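Local coordinates for aerobactin synthase IucA (PDB 5JM8), which catalyses, as an ATP-dependent NIS synthetase binding ATP and magnesium, a ligation step in the assembly of the siderophore aerobactin, at residues A[401-412]-A[433-443]. Residues are numbered along the deposited sequence; the frame is centred on the assembly and turned at random.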
loop_
_atom_site.group_PDB
_atom_site.type_symbol
_atom_site.label_atom_id
_atom_site.label_comp_id
_atom_site.label_asym_id
_atom_site.label_seq_id
_atom_site.Cartn_x
_atom_site.Cartn_y
_atom_site.Cartn_z
ATOM N N TRP A 401 -4.102 14.694 -25.738
ATOM C CA TRP A 401 -5.060 14.684 -24.639
ATOM C C TRP A 401 -6.455 15.050 -25.148
ATOM O O TRP A 401 -7.443 14.414 -24.783
ATOM C CB TRP A 401 -4.619 15.646 -23.530
ATOM C CG TRP A 401 -5.287 15.389 -22.206
ATOM C CD1 TRP A 401 -4.748 14.750 -21.126
ATOM C CD2 TRP A 401 -6.619 15.760 -21.828
ATOM N NE1 TRP A 401 -5.663 14.703 -20.100
ATOM C CE2 TRP A 401 -6.818 15.317 -20.507
ATOM C CE3 TRP A 401 -7.659 16.428 -22.479
ATOM C CZ2 TRP A 401 -8.017 15.516 -19.825
ATOM C CZ3 TRP A 401 -8.848 16.624 -21.801
ATOM C CH2 TRP A 401 -9.017 16.171 -20.489
ATOM N N VAL A 402 -6.528 16.069 -26.002
ATOM C CA VAL A 402 -7.805 16.515 -26.558
ATOM C C VAL A 402 -8.424 15.475 -27.490
ATOM O O VAL A 402 -9.638 15.272 -27.478
ATOM C CB VAL A 402 -7.648 17.844 -27.330
ATOM C CG1 VAL A 402 -8.918 18.168 -28.119
ATOM C CG2 VAL A 402 -7.321 18.976 -26.371
ATOM N N ASP A 403 -7.599 14.838 -28.313
ATOM C CA ASP A 403 -8.091 13.801 -29.216
ATOM C C ASP A 403 -8.653 12.613 -28.446
ATOM O O ASP A 403 -9.710 12.086 -28.788
ATOM C CB ASP A 403 -6.977 13.331 -30.148
ATOM C CG ASP A 403 -6.504 14.421 -31.087
ATOM O OD1 ASP A 403 -7.219 15.438 -31.233
ATOM O OD2 ASP A 403 -5.420 14.259 -31.685
ATOM N N ALA A 404 -7.939 12.195 -27.405
ATOM C CA ALA A 404 -8.375 11.079 -26.575
ATOM C C ALA A 404 -9.635 11.432 -25.796
ATOM O O ALA A 404 -10.458 10.563 -25.508
ATOM C CB ALA A 404 -7.269 10.668 -25.627
ATOM N N TYR A 405 -9.776 12.707 -25.447
ATOM C CA TYR A 405 -10.964 13.186 -24.752
ATOM C C TYR A 405 -12.193 13.024 -25.638
ATOM O O TYR A 405 -13.258 12.620 -25.174
ATOM C CB TYR A 405 -10.790 14.650 -24.340
ATOM C CG TYR A 405 -12.064 15.323 -23.872
ATOM C CD1 TYR A 405 -12.471 15.243 -22.547
ATOM C CD2 TYR A 405 -12.853 16.047 -24.755
ATOM C CE1 TYR A 405 -13.632 15.864 -22.114
ATOM C CE2 TYR A 405 -14.015 16.669 -24.333
ATOM C CZ TYR A 405 -14.400 16.573 -23.012
ATOM O OH TYR A 405 -15.557 17.191 -22.588
ATOM N N CYS A 406 -12.036 13.335 -26.920
ATOM C CA CYS A 406 -13.122 13.190 -27.881
ATOM C C CYS A 406 -13.536 11.731 -28.044
ATOM O O CYS A 406 -14.725 11.410 -28.041
ATOM C CB CYS A 406 -12.709 13.766 -29.237
ATOM S SG CYS A 406 -12.390 15.536 -29.221
ATOM N N HIS A 407 -12.550 10.851 -28.186
ATOM C CA HIS A 407 -12.810 9.433 -28.409
ATOM C C HIS A 407 -13.372 8.731 -27.176
ATOM O O HIS A 407 -14.219 7.845 -27.295
ATOM C CB HIS A 407 -11.530 8.719 -28.848
ATOM C CG HIS A 407 -11.115 9.022 -30.255
ATOM N ND1 HIS A 407 -9.919 9.636 -30.560
ATOM C CD2 HIS A 407 -11.729 8.783 -31.438
ATOM C CE1 HIS A 407 -9.817 9.765 -31.872
ATOM N NE2 HIS A 407 -10.902 9.256 -32.427
ATOM N N GLN A 408 -12.890 9.119 -25.998
ATOM C CA GLN A 408 -13.275 8.454 -24.756
ATOM C C GLN A 408 -14.517 9.050 -24.101
ATOM O O GLN A 408 -15.288 8.326 -23.469
ATOM C CB GLN A 408 -12.118 8.498 -23.754
ATOM C CG GLN A 408 -10.885 7.714 -24.182
ATOM C CD GLN A 408 -11.169 6.238 -24.370
ATOM O OE1 GLN A 408 -12.205 5.731 -23.936
ATOM N NE2 GLN A 408 -10.254 5.542 -25.029
ATOM N N VAL A 409 -14.703 10.361 -24.236
ATOM C CA VAL A 409 -15.818 11.039 -23.582
ATOM C C VAL A 409 -16.956 11.351 -24.551
ATOM O O VAL A 409 -18.088 10.915 -24.344
ATOM C CB VAL A 409 -15.356 12.350 -22.911
ATOM C CG1 VAL A 409 -16.523 13.051 -22.223
ATOM C CG2 VAL A 409 -14.246 12.067 -21.913
ATOM N N LEU A 410 -16.661 12.108 -25.599
ATOM C CA LEU A 410 -17.707 12.585 -26.497
ATOM C C LEU A 410 -18.330 11.451 -27.306
ATOM O O LEU A 410 -19.542 11.434 -27.521
ATOM C CB LEU A 410 -17.152 13.654 -27.441
ATOM C CG LEU A 410 -16.594 14.919 -26.782
ATOM C CD1 LEU A 410 -16.128 15.896 -27.845
ATOM C CD2 LEU A 410 -17.624 15.573 -25.868
ATOM N N LYS A 411 -17.511 10.497 -27.739
ATOM C CA LYS A 411 -17.994 9.436 -28.619
ATOM C C LYS A 411 -19.105 8.595 -27.978
ATOM O O LYS A 411 -20.178 8.456 -28.562
ATOM C CB LYS A 411 -16.835 8.533 -29.058
ATOM C CG LYS A 411 -17.189 7.582 -30.191
ATOM C CD LYS A 411 -15.967 6.838 -30.691
ATOM N N PRO A 412 -18.866 8.041 -26.779
ATOM C CA PRO A 412 -19.944 7.241 -26.187
ATOM C C PRO A 412 -21.216 8.035 -25.898
ATOM O O PRO A 412 -22.310 7.479 -25.970
ATOM C CB PRO A 412 -19.327 6.727 -24.881
ATOM C CG PRO A 412 -18.159 7.614 -24.615
ATOM C CD PRO A 412 -17.645 8.009 -25.954
ATOM N N VAL A 433 -13.071 11.674 -15.920
ATOM C CA VAL A 433 -12.121 11.278 -16.952
ATOM C C VAL A 433 -11.168 10.233 -16.398
ATOM O O VAL A 433 -10.280 10.545 -15.606
ATOM C CB VAL A 433 -11.323 12.486 -17.485
ATOM C CG1 VAL A 433 -10.318 12.049 -18.542
ATOM C CG2 VAL A 433 -12.269 13.523 -18.064
ATOM N N GLN A 434 -11.368 8.988 -16.813
ATOM C CA GLN A 434 -10.501 7.898 -16.402
ATOM C C GLN A 434 -9.185 7.995 -17.153
ATOM O O GLN A 434 -9.131 7.729 -18.353
ATOM C CB GLN A 434 -11.167 6.550 -16.667
ATOM C CG GLN A 434 -10.395 5.354 -16.123
ATOM C CD GLN A 434 -10.955 4.028 -16.603
ATOM O OE1 GLN A 434 -11.632 3.957 -17.630
ATOM N NE2 GLN A 434 -10.675 2.967 -15.856
ATOM N N MET A 435 -8.130 8.382 -16.445
ATOM C CA MET A 435 -6.814 8.529 -17.053
ATOM C C MET A 435 -5.858 7.425 -16.624
ATOM O O MET A 435 -6.029 6.806 -15.577
ATOM C CB MET A 435 -6.205 9.883 -16.698
ATOM C CG MET A 435 -6.816 11.061 -17.426
ATOM S SD MET A 435 -6.066 12.604 -16.893
ATOM C CE MET A 435 -6.934 12.875 -15.355
ATOM N N LEU A 436 -4.851 7.195 -17.459
ATOM C CA LEU A 436 -3.777 6.257 -17.166
ATOM C C LEU A 436 -2.492 6.839 -17.735
ATOM O O LEU A 436 -2.288 6.843 -18.948
ATOM C CB LEU A 436 -4.066 4.873 -17.764
ATOM C CG LEU A 436 -2.979 3.805 -17.593
ATOM C CD1 LEU A 436 -2.672 3.545 -16.127
ATOM C CD2 LEU A 436 -3.384 2.505 -18.283
ATOM N N GLY A 437 -1.634 7.341 -16.855
ATOM C CA GLY A 437 -0.447 8.058 -17.278
ATOM C C GLY A 437 -0.802 9.400 -17.891
ATOM O O GLY A 437 -0.205 9.810 -18.886
ATOM N N ASP A 438 -1.789 10.068 -17.296
ATOM C CA ASP A 438 -2.198 11.419 -17.682
ATOM C C ASP A 438 -2.852 11.496 -19.066
ATOM O O ASP A 438 -2.944 12.578 -19.648
ATOM C CB ASP A 438 -0.993 12.365 -17.626
ATOM C CG ASP A 438 -0.329 12.374 -16.262
ATOM O OD1 ASP A 438 -0.915 12.950 -15.320
ATOM O OD2 ASP A 438 0.777 11.808 -16.129
ATOM N N LEU A 439 -3.320 10.356 -19.574
ATOM C CA LEU A 439 -4.036 10.304 -20.849
ATOM C C LEU A 439 -5.428 9.717 -20.636
ATOM O O LEU A 439 -5.564 8.697 -19.969
ATOM C CB LEU A 439 -3.265 9.463 -21.872
ATOM C CG LEU A 439 -3.883 9.378 -23.272
ATOM C CD1 LEU A 439 -3.667 10.677 -24.034
ATOM C CD2 LEU A 439 -3.317 8.197 -24.045
ATOM N N PRO A 440 -6.471 10.353 -21.203
ATOM C CA PRO A 440 -7.804 9.755 -21.062
ATOM C C PRO A 440 -7.894 8.377 -21.718
ATOM O O PRO A 440 -7.604 8.246 -22.908
ATOM C CB PRO A 440 -8.724 10.756 -21.773
ATOM C CG PRO A 440 -7.960 12.030 -21.814
ATOM C CD PRO A 440 -6.522 11.638 -21.921
ATOM N N VAL A 441 -8.288 7.368 -20.945
ATOM C CA VAL A 441 -8.437 6.011 -21.463
ATOM C C VAL A 441 -9.847 5.479 -21.227
ATOM O O VAL A 441 -10.144 4.325 -21.541
ATOM C CB VAL A 441 -7.417 5.045 -20.818
ATOM C CG1 VAL A 441 -6.002 5.457 -21.176
ATOM C CG2 VAL A 441 -7.591 5.006 -19.310
ATOM N N GLY A 442 -10.716 6.318 -20.674
ATOM C CA GLY A 442 -12.088 5.920 -20.422
ATOM C C GLY A 442 -12.933 7.014 -19.802
ATOM O O GLY A 442 -12.426 8.079 -19.449
ATOM N N LEU A 443 -14.229 6.737 -19.673
ATOM C CA LEU A 443 -15.187 7.690 -19.121
ATOM C C LEU A 443 -16.071 7.031 -18.071
ATOM O O LEU A 443 -16.490 5.884 -18.227
ATOM C CB LEU A 443 -16.061 8.282 -20.235
ATOM C CG LEU A 443 -17.301 9.076 -19.798
ATOM C CD1 LEU A 443 -16.900 10.364 -19.094
ATOM C CD2 LEU A 443 -18.218 9.373 -20.977
HETATM O O HOH W 1 -7.776 7.039 -25.510
#
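A beta-hairpin, 433-443, packs one strand against helix 401-412: the axes of the helix and strand 440-443 approach to 6.9 Å with only 10° between their directions. Pro440 and Trp401 form the main apolar contact. Pro440 CD lies 3.7 Å from the centroid of the five-membered ring of Trp401, 13° off the ring normal, a CH-pi contact over the face. The indole swings over to the hairpin because its chi1 of -162° sets CG opposite the backbone N, and there Met435 SD makes a Met-aromatic contact at the ring edge, 3.9 Å from Trp401 NE1. Ala404 CB sits 3.9 Å from Pro440 CD and equally close to Leu439 CD1.

One turn on, the bent chain of Gln408 lies alongside the backbone of Val441 and Gly442, the two residues facing Gln434 in a classic beta bulge. No direct hydrogen bond crosses; one water instead accepts from Gln408 NE2 and donates to Pro440 O, both at 2.9 Å, while Gln408 OE1 is hydrogen-bonded to Thr321. Farther along, Leu443 packs its CD1 crosswise on Val409 CG1 (4.1 Å) and its CD2 against Pro412 CG.

Strands 322-324 and 360-363 flank the hairpin in a mixed sheet, and Trp401 also touches helices 378-390 and 475-500. Val402, pointing away from the hairpin, meets Leu498 of helix 475-500 and Val513 of helix 506-521, which places helix 401-412 between those helices and the sheet.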